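Local coordinates for protein putative isomerase YbhH (Escherichia coli, PDB 6OTV) that probably acts as an isomerase of the PrpF family, although its substrate and the reaction it carries out are not established, at residues Y143-I149 with I336-K341; Y205-T209 with D220-R226; P214-D218 with F268-H274. Numbering follows the deposited sequence.

Overall arrangement
After strands 3-11 to 129-135 the chain enters the loop 143-149, the first segment of any contact, against which strand 332-344, near the C terminus, later packs; contact 1 thus closes a loop of 186 residues that holds both other contacts. Within it, contact 2 makes a short closure from 205-209 to the start of helix 221-237. Contact 3 ties helix 214-219 to the loop 268-274, its segments alternating with those of contact 2, so the two cross. They also touch, Leu224 packing on Leu217, Asp218, Phe268 and His271, with centres about 11 Å apart. The centre of contact 1 is about 37 Å from that of contact 2 and about 29 Å from that of contact 3.

Contact 1 of 3, residues Y143-I149 with I336-K341; sequences YEGSARI and IRTTRK. With EDO (1,2-ethanediol), chain N; EDO (1,2-ethanediol), chain P; EDO (1,2-ethanediol), chain E.
Tyr143 (chi1 m) lays one face of its ring over the backbone of strand 332-344: Tyr143 CD1 is 3.7 Å from Arg340 CA and CE1 3.8 Å from Lys341 N. The CA atoms pair Tyr143 with Arg340 (5.7 Å), Ala147 with Thr338 (7.1 Å) and Ile149 with Arg337 (6.8 Å); the loop runs roughly antiparallel to the extended strand without pairing with it. It joins strands 129-135 and 158-163 and packs over 332-344, which pairs antiparallel with 3-11 and 158-163. The loop arches away through Gly145 (phi/psi 174/-177), then Ser146 and Ala147 form a classic beta bulge facing Ala156. Small Ala147 sets CB 3.9 Å from Thr338 CG2. Ile149 (chi1 p) places CD1 3.5 Å from Thr338 OG1 and CG2 3.4 Å from Arg337 NH2. Arg337 folds back (m, m, p), NE donating to Ile336 O at 3.0 Å and NH1 to Asn95. Thr338 OG1 bonds Arg10 and, at a very short 2.4 Å, O1 of an ethanediol; another ethanediol bridges Arg340 NH1 and Lys341 O, both probably from the crystallisation liquor. Thr339 bonds Arg10, and Lys341 forms a salt bridge with Glu106. With these polar groups engaged by other partners, the segments meet through van der Waals contact.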
loop_
_atom_site.group_PDB
_atom_site.type_symbol
_atom_site.label_atom_id
_atom_site.label_comp_id
_atom_site.label_asym_id
_atom_site.label_seq_id
_atom_site.Cartn_x
_atom_site.Cartn_y
_atom_site.Cartn_z
ATOM N N TYR A 143 19.694 16.900 6.663
ATOM C CA TYR A 143 18.756 17.944 7.049
ATOM C C TYR A 143 19.034 19.280 6.377
ATOM O O TYR A 143 18.115 20.099 6.265
ATOM C CB TYR A 143 18.766 18.130 8.570
ATOM C CG TYR A 143 18.239 16.927 9.313
ATOM C CD1 TYR A 143 16.893 16.582 9.244
ATOM C CD2 TYR A 143 19.083 16.131 10.074
ATOM C CE1 TYR A 143 16.402 15.481 9.916
ATOM C CE2 TYR A 143 18.601 15.026 10.753
ATOM C CZ TYR A 143 17.258 14.707 10.669
ATOM O OH TYR A 143 16.770 13.610 11.338
ATOM N N GLU A 144 20.267 19.514 5.929
ATOM C CA GLU A 144 20.602 20.736 5.212
ATOM C C GLU A 144 20.070 20.682 3.783
ATOM O O GLU A 144 19.997 19.619 3.162
ATOM C CB GLU A 144 22.117 20.952 5.190
ATOM C CG GLU A 144 22.762 21.002 6.565
ATOM C CD GLU A 144 24.233 21.371 6.509
ATOM O OE1 GLU A 144 24.812 21.368 5.400
ATOM O OE2 GLU A 144 24.808 21.670 7.578
ATOM N N GLY A 145 19.704 21.848 3.263
ATOM C CA GLY A 145 19.163 21.926 1.919
ATOM C C GLY A 145 18.698 23.334 1.621
ATOM O O GLY A 145 18.845 24.250 2.437
ATOM N N SER A 146 18.120 23.492 0.430
ATOM C CA SER A 146 17.692 24.793 -0.066
ATOM C C SER A 146 16.178 24.949 -0.126
ATOM O O SER A 146 15.697 25.981 -0.607
ATOM C CB SER A 146 18.287 25.046 -1.456
ATOM O OG SER A 146 17.921 24.015 -2.357
ATOM N N ALA A 147 15.415 23.962 0.336
ATOM C CA ALA A 147 13.965 24.080 0.327
ATOM C C ALA A 147 13.503 25.082 1.379
ATOM O O ALA A 147 14.138 25.265 2.421
ATOM C CB ALA A 147 13.311 22.721 0.576
ATOM N N ARG A 148 12.375 25.727 1.095
ATOM C CA ARG A 148 11.847 26.781 1.947
ATOM C C ARG A 148 10.344 26.605 2.093
ATOM O O ARG A 148 9.652 26.298 1.120
ATOM C CB ARG A 148 12.165 28.163 1.362
ATOM C CG ARG A 148 11.758 29.328 2.241
ATOM C CD ARG A 148 11.958 30.656 1.518
ATOM N NE ARG A 148 13.262 30.739 0.863
ATOM C CZ ARG A 148 14.376 31.160 1.456
ATOM N NH1 ARG A 148 14.356 31.539 2.729
ATOM N NH2 ARG A 148 15.515 31.201 0.776
ATOM N N ILE A 149 9.844 26.798 3.315
ATOM C CA ILE A 149 8.416 26.734 3.600
ATOM C C ILE A 149 8.034 27.932 4.456
ATOM O O ILE A 149 8.847 28.452 5.228
ATOM C CB ILE A 149 8.021 25.417 4.306
ATOM C CG1 ILE A 149 8.826 25.235 5.600
ATOM C CG2 ILE A 149 8.206 24.224 3.373
ATOM C CD1 ILE A 149 8.405 24.031 6.418
ATOM N N ILE A 336 5.563 19.094 -0.238
ATOM C CA ILE A 336 6.944 19.233 0.205
ATOM C C ILE A 336 6.947 19.906 1.571
ATOM O O ILE A 336 6.273 20.923 1.774
ATOM C CB ILE A 336 7.783 20.037 -0.803
ATOM C CG1 ILE A 336 7.739 19.389 -2.191
ATOM C CG2 ILE A 336 9.226 20.162 -0.313
ATOM C CD1 ILE A 336 8.461 18.062 -2.278
ATOM N N ARG A 337 7.694 19.336 2.509
ATOM C CA ARG A 337 7.938 19.951 3.804
ATOM C C ARG A 337 9.437 19.943 4.064
ATOM O O ARG A 337 10.234 19.502 3.230
ATOM C CB ARG A 337 7.192 19.217 4.929
ATOM C CG ARG A 337 5.681 19.122 4.758
ATOM C CD ARG A 337 4.971 20.335 5.336
ATOM N NE ARG A 337 5.134 21.514 4.495
ATOM C CZ ARG A 337 4.758 22.737 4.848
ATOM N NH1 ARG A 337 4.200 22.946 6.034
ATOM N NH2 ARG A 337 4.946 23.753 4.016
ATOM N N THR A 338 9.827 20.447 5.229
ATOM C CA THR A 338 11.187 20.300 5.720
ATOM C C THR A 338 11.126 19.863 7.174
ATOM O O THR A 338 10.119 20.055 7.861
ATOM C CB THR A 338 12.005 21.597 5.604
ATOM O OG1 THR A 338 11.521 22.553 6.557
ATOM C CG2 THR A 338 11.911 22.183 4.195
ATOM N N THR A 339 12.219 19.267 7.640
ATOM C CA THR A 339 12.304 18.824 9.021
ATOM C C THR A 339 13.737 19.011 9.499
ATOM O O THR A 339 14.659 19.190 8.699
ATOM C CB THR A 339 11.852 17.361 9.172
ATOM O OG1 THR A 339 11.771 17.019 10.561
ATOM C CG2 THR A 339 12.829 16.420 8.481
ATOM N N ARG A 340 13.916 18.985 10.817
ATOM C CA ARG A 340 15.250 19.107 11.385
ATOM C C ARG A 340 15.267 18.472 12.766
ATOM O O ARG A 340 14.346 18.674 13.561
ATOM C CB ARG A 340 15.693 20.573 11.471
ATOM C CG ARG A 340 17.189 20.751 11.672
ATOM C CD ARG A 340 17.567 22.220 11.755
ATOM N NE ARG A 340 17.206 22.810 13.040
ATOM C CZ ARG A 340 17.963 22.739 14.132
ATOM N NH1 ARG A 340 19.124 22.094 14.098
ATOM N NH2 ARG A 340 17.556 23.307 15.260
ATOM N N LYS A 341 16.315 17.699 13.038
ATOM C CA LYS A 341 16.538 17.169 14.374
ATOM C C LYS A 341 17.158 18.253 15.244
ATOM O O LYS A 341 18.163 18.864 14.868
ATOM C CB LYS A 341 17.444 15.939 14.318
ATOM C CG LYS A 341 17.784 15.359 15.682
ATOM C CD LYS A 341 18.611 14.089 15.556
ATOM C CE LYS A 341 19.912 14.343 14.817
ATOM N NZ LYS A 341 20.799 13.146 14.850
HETATM C C1 EDO N . 21.515 19.631 11.449
HETATM O O1 EDO N . 20.646 20.746 11.674
HETATM C C2 EDO N . 21.096 18.475 12.350
HETATM O O2 EDO N . 19.668 18.346 12.338
HETATM C C1 EDO P . 10.401 31.659 4.705
HETATM O O1 EDO P . 9.928 30.570 5.504
HETATM C C2 EDO P . 11.809 32.054 5.141
HETATM O O2 EDO P . 12.731 30.991 4.871
HETATM C C1 EDO E . 13.535 25.159 6.064
HETATM O O1 EDO E . 12.142 24.836 6.077
HETATM C C2 EDO E . 13.934 25.611 7.462
HETATM O O2 EDO E . 15.243 26.188 7.483
#

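Contact 2 of 3, residues Y205-T209 with D220-R226; sequences YLGKT and DKALLAR
This is a surface contact between a loop and the first turns of a helix: 205-209, between strand 197-202 and helix 214-219, lies against the beginning of helix 221-237. The two segments bury 250 Å² in all, and their closest backbone pair is Leu206 with Leu223, whose CA atoms are 7.1 Å apart. The loop turns through Leu206 (phi/psi -106/19) and Gly207 (75/22), a positive phi that glycine tolerates readily, before becoming extended at Lys208 (-122/148). The turn aims the CA-to-CB bonds of both Leu206 and Lys208 toward the helix.

Leu206 (m, t) sets CD1 3.8 Å from CD1 of Leu223 (t, p), and its CD2 lies 4.5 Å from Arg226 CD. Leu223 and Arg226 are three residues apart, hence on the same helical face; Ile227 and Ile230 extend the apolar surface against which Leu206 rests. Lys208 (m, m, t, t) extends along the Leu223 side chain, its CE 3.9 Å from Leu223 CD2. A long chain suits this place, because its methylenes pack on leucine while its amine reaches a carboxylate: Lys208 NZ donates to Asp220 OD2 at 2.8 Å in a salt bridge.

Asp220 (chi1 t) serves two purposes. It leaves helical geometry (psi 89°) directly after helix 214-219, so the chain changes direction, and it divides its carboxylate, OD2 meeting the lysine while Asp220 OD1 accepts from Leu223 N at 2.8 Å. Leu224 N then bonds Asp220 O at 3.1 Å as the helix begins. The arrangement is an aspartate N-cap, here tethered to a neighbouring loop by a salt bridge.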
loop_
_atom_site.group_PDB
_atom_site.type_symbol
_atom_site.label_atom_id
_atom_site.label_comp_id
_atom_site.label_asym_id
_atom_site.label_seq_id
_atom_site.Cartn_x
_atom_site.Cartn_y
_atom_site.Cartn_z
ATOM N N TYR A 205 -20.919 33.880 -0.507
ATOM C CA TYR A 205 -22.310 33.506 -0.283
ATOM C C TYR A 205 -22.727 33.632 1.174
ATOM O O TYR A 205 -23.927 33.602 1.463
ATOM C CB TYR A 205 -22.562 32.085 -0.784
ATOM C CG TYR A 205 -23.001 32.037 -2.230
ATOM C CD1 TYR A 205 -22.078 31.870 -3.257
ATOM C CD2 TYR A 205 -24.341 32.173 -2.569
ATOM C CE1 TYR A 205 -22.481 31.829 -4.580
ATOM C CE2 TYR A 205 -24.755 32.135 -3.886
ATOM C CZ TYR A 205 -23.823 31.963 -4.888
ATOM O OH TYR A 205 -24.241 31.926 -6.199
ATOM N N LEU A 206 -21.774 33.783 2.095
ATOM C CA LEU A 206 -22.078 34.057 3.493
ATOM C C LEU A 206 -21.790 35.505 3.866
ATOM O O LEU A 206 -21.654 35.822 5.051
ATOM C CB LEU A 206 -21.299 33.106 4.403
ATOM C CG LEU A 206 -21.580 31.613 4.217
ATOM C CD1 LEU A 206 -20.900 30.808 5.310
ATOM C CD2 LEU A 206 -23.080 31.332 4.193
ATOM N N GLY A 207 -21.688 36.391 2.875
ATOM C CA GLY A 207 -21.459 37.796 3.149
ATOM C C GLY A 207 -20.052 38.141 3.574
ATOM O O GLY A 207 -19.844 39.181 4.205
ATOM N N LYS A 208 -19.076 37.300 3.246
ATOM C CA LYS A 208 -17.689 37.513 3.625
ATOM C C LYS A 208 -16.812 37.568 2.383
ATOM O O LYS A 208 -17.097 36.917 1.373
ATOM C CB LYS A 208 -17.195 36.403 4.565
ATOM C CG LYS A 208 -17.816 36.457 5.948
ATOM C CD LYS A 208 -17.484 37.775 6.625
ATOM C CE LYS A 208 -18.159 37.888 7.969
ATOM N NZ LYS A 208 -17.789 39.146 8.678
ATOM N N THR A 209 -15.743 38.364 2.461
ATOM C CA THR A 209 -14.769 38.377 1.376
ATOM C C THR A 209 -13.953 37.095 1.354
ATOM O O THR A 209 -13.560 36.625 0.279
ATOM C CB THR A 209 -13.832 39.577 1.510
ATOM O OG1 THR A 209 -12.947 39.362 2.618
ATOM C CG2 THR A 209 -14.626 40.854 1.742
ATOM N N ASP A 220 -17.533 37.119 14.499
ATOM C CA ASP A 220 -18.821 37.150 13.818
ATOM C C ASP A 220 -19.646 35.932 14.210
ATOM O O ASP A 220 -19.592 34.898 13.537
ATOM C CB ASP A 220 -18.624 37.206 12.301
ATOM C CG ASP A 220 -19.885 37.617 11.558
ATOM O OD1 ASP A 220 -20.993 37.204 11.961
ATOM O OD2 ASP A 220 -19.766 38.359 10.563
ATOM N N LYS A 221 -20.418 36.052 15.294
ATOM C CA LYS A 221 -21.203 34.920 15.777
ATOM C C LYS A 221 -22.345 34.576 14.829
ATOM O O LYS A 221 -22.777 33.418 14.777
ATOM C CB LYS A 221 -21.739 35.211 17.179
ATOM C CG LYS A 221 -20.914 34.578 18.296
ATOM C CD LYS A 221 -19.464 35.043 18.260
ATOM C CE LYS A 221 -18.594 34.253 19.229
ATOM N NZ LYS A 221 -18.536 32.806 18.876
ATOM N N ALA A 222 -22.843 35.557 14.074
ATOM C CA ALA A 222 -23.866 35.263 13.077
ATOM C C ALA A 222 -23.298 34.427 11.933
ATOM O O ALA A 222 -23.991 33.558 11.390
ATOM C CB ALA A 222 -24.476 36.561 12.549
ATOM N N LEU A 223 -22.039 34.672 11.556
ATOM C CA LEU A 223 -21.394 33.850 10.533
ATOM C C LEU A 223 -21.170 32.428 11.031
ATOM O O LEU A 223 -21.433 31.458 10.310
ATOM C CB LEU A 223 -20.065 34.477 10.107
ATOM C CG LEU A 223 -19.147 33.582 9.267
ATOM C CD1 LEU A 223 -19.769 33.278 7.908
ATOM C CD2 LEU A 223 -17.770 34.210 9.107
ATOM N N LEU A 224 -20.677 32.285 12.265
ATOM C CA LEU A 224 -20.441 30.958 12.823
ATOM C C LEU A 224 -21.732 30.160 12.935
ATOM O O LEU A 224 -21.712 28.928 12.840
ATOM C CB LEU A 224 -19.766 31.076 14.189
ATOM C CG LEU A 224 -18.440 31.840 14.222
ATOM C CD1 LEU A 224 -17.846 31.814 15.622
ATOM C CD2 LEU A 224 -17.456 31.274 13.205
ATOM N N ALA A 225 -22.863 30.841 13.131
ATOM C CA ALA A 225 -24.145 30.146 13.152
ATOM C C ALA A 225 -24.531 29.668 11.758
ATOM O O ALA A 225 -24.970 28.524 11.587
ATOM C CB ALA A 225 -25.228 31.057 13.729
ATOM N N ARG A 226 -24.375 30.530 10.747
ATOM C CA ARG A 226 -24.681 30.127 9.378
ATOM C C ARG A 226 -23.775 28.998 8.910
ATOM O O ARG A 226 -24.214 28.124 8.153
ATOM C CB ARG A 226 -24.568 31.327 8.437
ATOM C CG ARG A 226 -25.830 32.166 8.353
ATOM C CD ARG A 226 -25.716 33.248 7.289
ATOM N NE ARG A 226 -27.026 33.764 6.896
ATOM C CZ ARG A 226 -27.659 34.760 7.511
ATOM N NH1 ARG A 226 -27.105 35.356 8.557
ATOM N NH2 ARG A 226 -28.848 35.160 7.079
#

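Contact 3 of 3, residues P214-D218 with F268-H274; sequences PAELD and FMPHSCH
The sulfur of Cys273 is the bump in this contact, and the hollow is the groove between Pro214 and Leu217, one turn apart on helix 214-219. With chi1 at -176° (t), Cys273 SG sits 3.8 Å from Pro214 CB and 3.7 Å from Leu217 CD1; a small, weakly polar side chain suits such a shallow cleft. The CA atoms of Pro214 and Cys273 come to 5.1 Å, those of Asp218 and Ser272 to 6.0 Å. Proline is well placed in the first turn of a helix, where its missing N-H costs nothing, and its ring abuts the loop backbone, Pro214 CG lying 3.8 Å from His274 O. Leu217 (m, t) also meets Phe268, Leu217 CB to Phe268 CZ 4.2 Å. Asp218 (chi1 m) swings its carboxylate into the loop: Asp218 OD1 accepts from Cys273 N at 3.0 Å, pinning the loop backbone to the end of the helix. The loop holds its curve through a bond from Met269 N to Ser272 O (2.9 Å) and a cis peptide before Pro270. The His274 side chain is about 4 Å from a bound phosphate, probably from the crystallisation liquor, though such ions can mark a pocket.

Behind the contact, Phe268 is wedged among Leu224, Ile227, Pro251 and Leu253, while Leu217 and Cys273 both touch Arg266, so that the short helix and the loop pack together against helix 221-237 and against strands 250-255 and 263-267.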
loop_
_atom_site.group_PDB
_atom_site.type_symbol
_atom_site.label_atom_id
_atom_site.label_comp_id
_atom_site.label_asym_id
_atom_site.label_seq_id
_atom_site.Cartn_x
_atom_site.Cartn_y
_atom_site.Cartn_z
ATOM N N PRO A 214 -8.493 35.373 11.027
ATOM C CA PRO A 214 -9.181 34.335 11.816
ATOM C C PRO A 214 -9.893 34.873 13.047
ATOM O O PRO A 214 -10.973 34.379 13.396
ATOM C CB PRO A 214 -8.041 33.378 12.190
ATOM C CG PRO A 214 -7.045 33.542 11.091
ATOM C CD PRO A 214 -7.109 34.993 10.689
ATOM N N ALA A 215 -9.321 35.880 13.713
ATOM C CA ALA A 215 -9.969 36.446 14.892
ATOM C C ALA A 215 -11.256 37.172 14.523
ATOM O O ALA A 215 -12.265 37.056 15.229
ATOM C CB ALA A 215 -9.009 37.387 15.619
ATOM N N GLU A 216 -11.241 37.926 13.421
ATOM C CA GLU A 216 -12.446 38.626 12.985
ATOM C C GLU A 216 -13.548 37.645 12.605
ATOM O O GLU A 216 -14.733 37.906 12.844
ATOM C CB GLU A 216 -12.122 39.545 11.808
ATOM C CG GLU A 216 -11.018 40.549 12.079
ATOM C CD GLU A 216 -10.585 41.283 10.824
ATOM O OE1 GLU A 216 -11.086 40.940 9.731
ATOM O OE2 GLU A 216 -9.741 42.198 10.927
ATOM N N LEU A 217 -13.178 36.509 12.009
ATOM C CA LEU A 217 -14.178 35.513 11.641
ATOM C C LEU A 217 -14.767 34.842 12.875
ATOM O O LEU A 217 -15.958 34.511 12.898
ATOM C CB LEU A 217 -13.564 34.473 10.706
ATOM C CG LEU A 217 -13.068 34.997 9.358
ATOM C CD1 LEU A 217 -12.348 33.897 8.604
ATOM C CD2 LEU A 217 -14.224 35.547 8.533
ATOM N N ASP A 218 -13.949 34.634 13.912
ATOM C CA ASP A 218 -14.455 34.024 15.137
ATOM C C ASP A 218 -15.377 34.969 15.900
ATOM O O ASP A 218 -16.261 34.510 16.632
ATOM C CB ASP A 218 -13.291 33.583 16.025
ATOM C CG ASP A 218 -12.519 32.422 15.435
ATOM O OD1 ASP A 218 -13.120 31.641 14.668
ATOM O OD2 ASP A 218 -11.313 32.287 15.738
ATOM N N PHE A 268 -12.012 25.939 9.041
ATOM C CA PHE A 268 -12.677 25.881 10.335
ATOM C C PHE A 268 -12.545 24.488 10.943
ATOM O O PHE A 268 -12.666 23.478 10.242
ATOM C CB PHE A 268 -14.146 26.287 10.206
ATOM C CG PHE A 268 -14.340 27.767 10.030
ATOM C CD1 PHE A 268 -14.545 28.586 11.130
ATOM C CD2 PHE A 268 -14.290 28.347 8.771
ATOM C CE1 PHE A 268 -14.714 29.952 10.976
ATOM C CE2 PHE A 268 -14.458 29.712 8.612
ATOM C CZ PHE A 268 -14.670 30.515 9.715
ATOM N N MET A 269 -12.312 24.440 12.262
ATOM C CA MET A 269 -11.832 23.217 12.901
ATOM C C MET A 269 -12.769 22.559 13.914
ATOM O O MET A 269 -12.279 22.029 14.919
ATOM C CB MET A 269 -10.508 23.508 13.613
ATOM C CG MET A 269 -9.498 24.290 12.795
ATOM S SD MET A 269 -8.106 24.848 13.803
ATOM C CE MET A 269 -8.916 25.996 14.912
ATOM N N PRO A 270 -14.100 22.533 13.713
ATOM C CA PRO A 270 -15.020 23.110 12.729
ATOM C C PRO A 270 -15.631 24.426 13.194
ATOM O O PRO A 270 -16.326 25.088 12.425
ATOM C CB PRO A 270 -16.105 22.031 12.590
ATOM C CG PRO A 270 -15.731 20.927 13.557
ATOM C CD PRO A 270 -14.799 21.539 14.537
ATOM N N HIS A 271 -15.371 24.794 14.448
ATOM C CA HIS A 271 -15.977 25.979 15.040
ATOM C C HIS A 271 -15.090 27.213 14.893
ATOM O O HIS A 271 -15.570 28.278 14.494
ATOM C CB HIS A 271 -16.291 25.725 16.519
ATOM C CG HIS A 271 -17.003 24.433 16.776
ATOM N ND1 HIS A 271 -18.238 24.140 16.240
ATOM C CD2 HIS A 271 -16.654 23.358 17.523
ATOM C CE1 HIS A 271 -18.617 22.939 16.639
ATOM N NE2 HIS A 271 -17.673 22.443 17.419
ATOM N N SER A 272 -13.806 27.090 15.211
ATOM C CA SER A 272 -12.869 28.201 15.137
ATOM C C SER A 272 -12.112 28.181 13.814
ATOM O O SER A 272 -11.995 27.148 13.152
ATOM C CB SER A 272 -11.878 28.159 16.303
ATOM O OG SER A 272 -12.535 28.366 17.539
ATOM N N CYS A 273 -11.584 29.344 13.442
ATOM C CA CYS A 273 -10.848 29.495 12.194
ATOM C C CYS A 273 -9.377 29.161 12.423
ATOM O O CYS A 273 -8.726 29.755 13.290
ATOM C CB CYS A 273 -11.001 30.913 11.641
ATOM S SG CYS A 273 -10.221 31.165 10.022
ATOM N N HIS A 274 -8.866 28.205 11.648
ATOM C CA HIS A 274 -7.455 27.843 11.706
ATOM C C HIS A 274 -6.590 29.047 11.341
ATOM O O HIS A 274 -6.884 29.777 10.390
ATOM C CB HIS A 274 -7.188 26.677 10.745
ATOM C CG HIS A 274 -5.961 25.872 11.060
ATOM N ND1 HIS A 274 -4.707 26.430 11.176
ATOM C CD2 HIS A 274 -5.796 24.539 11.240
ATOM C CE1 HIS A 274 -3.825 25.480 11.435
ATOM N NE2 HIS A 274 -4.461 24.324 11.478
#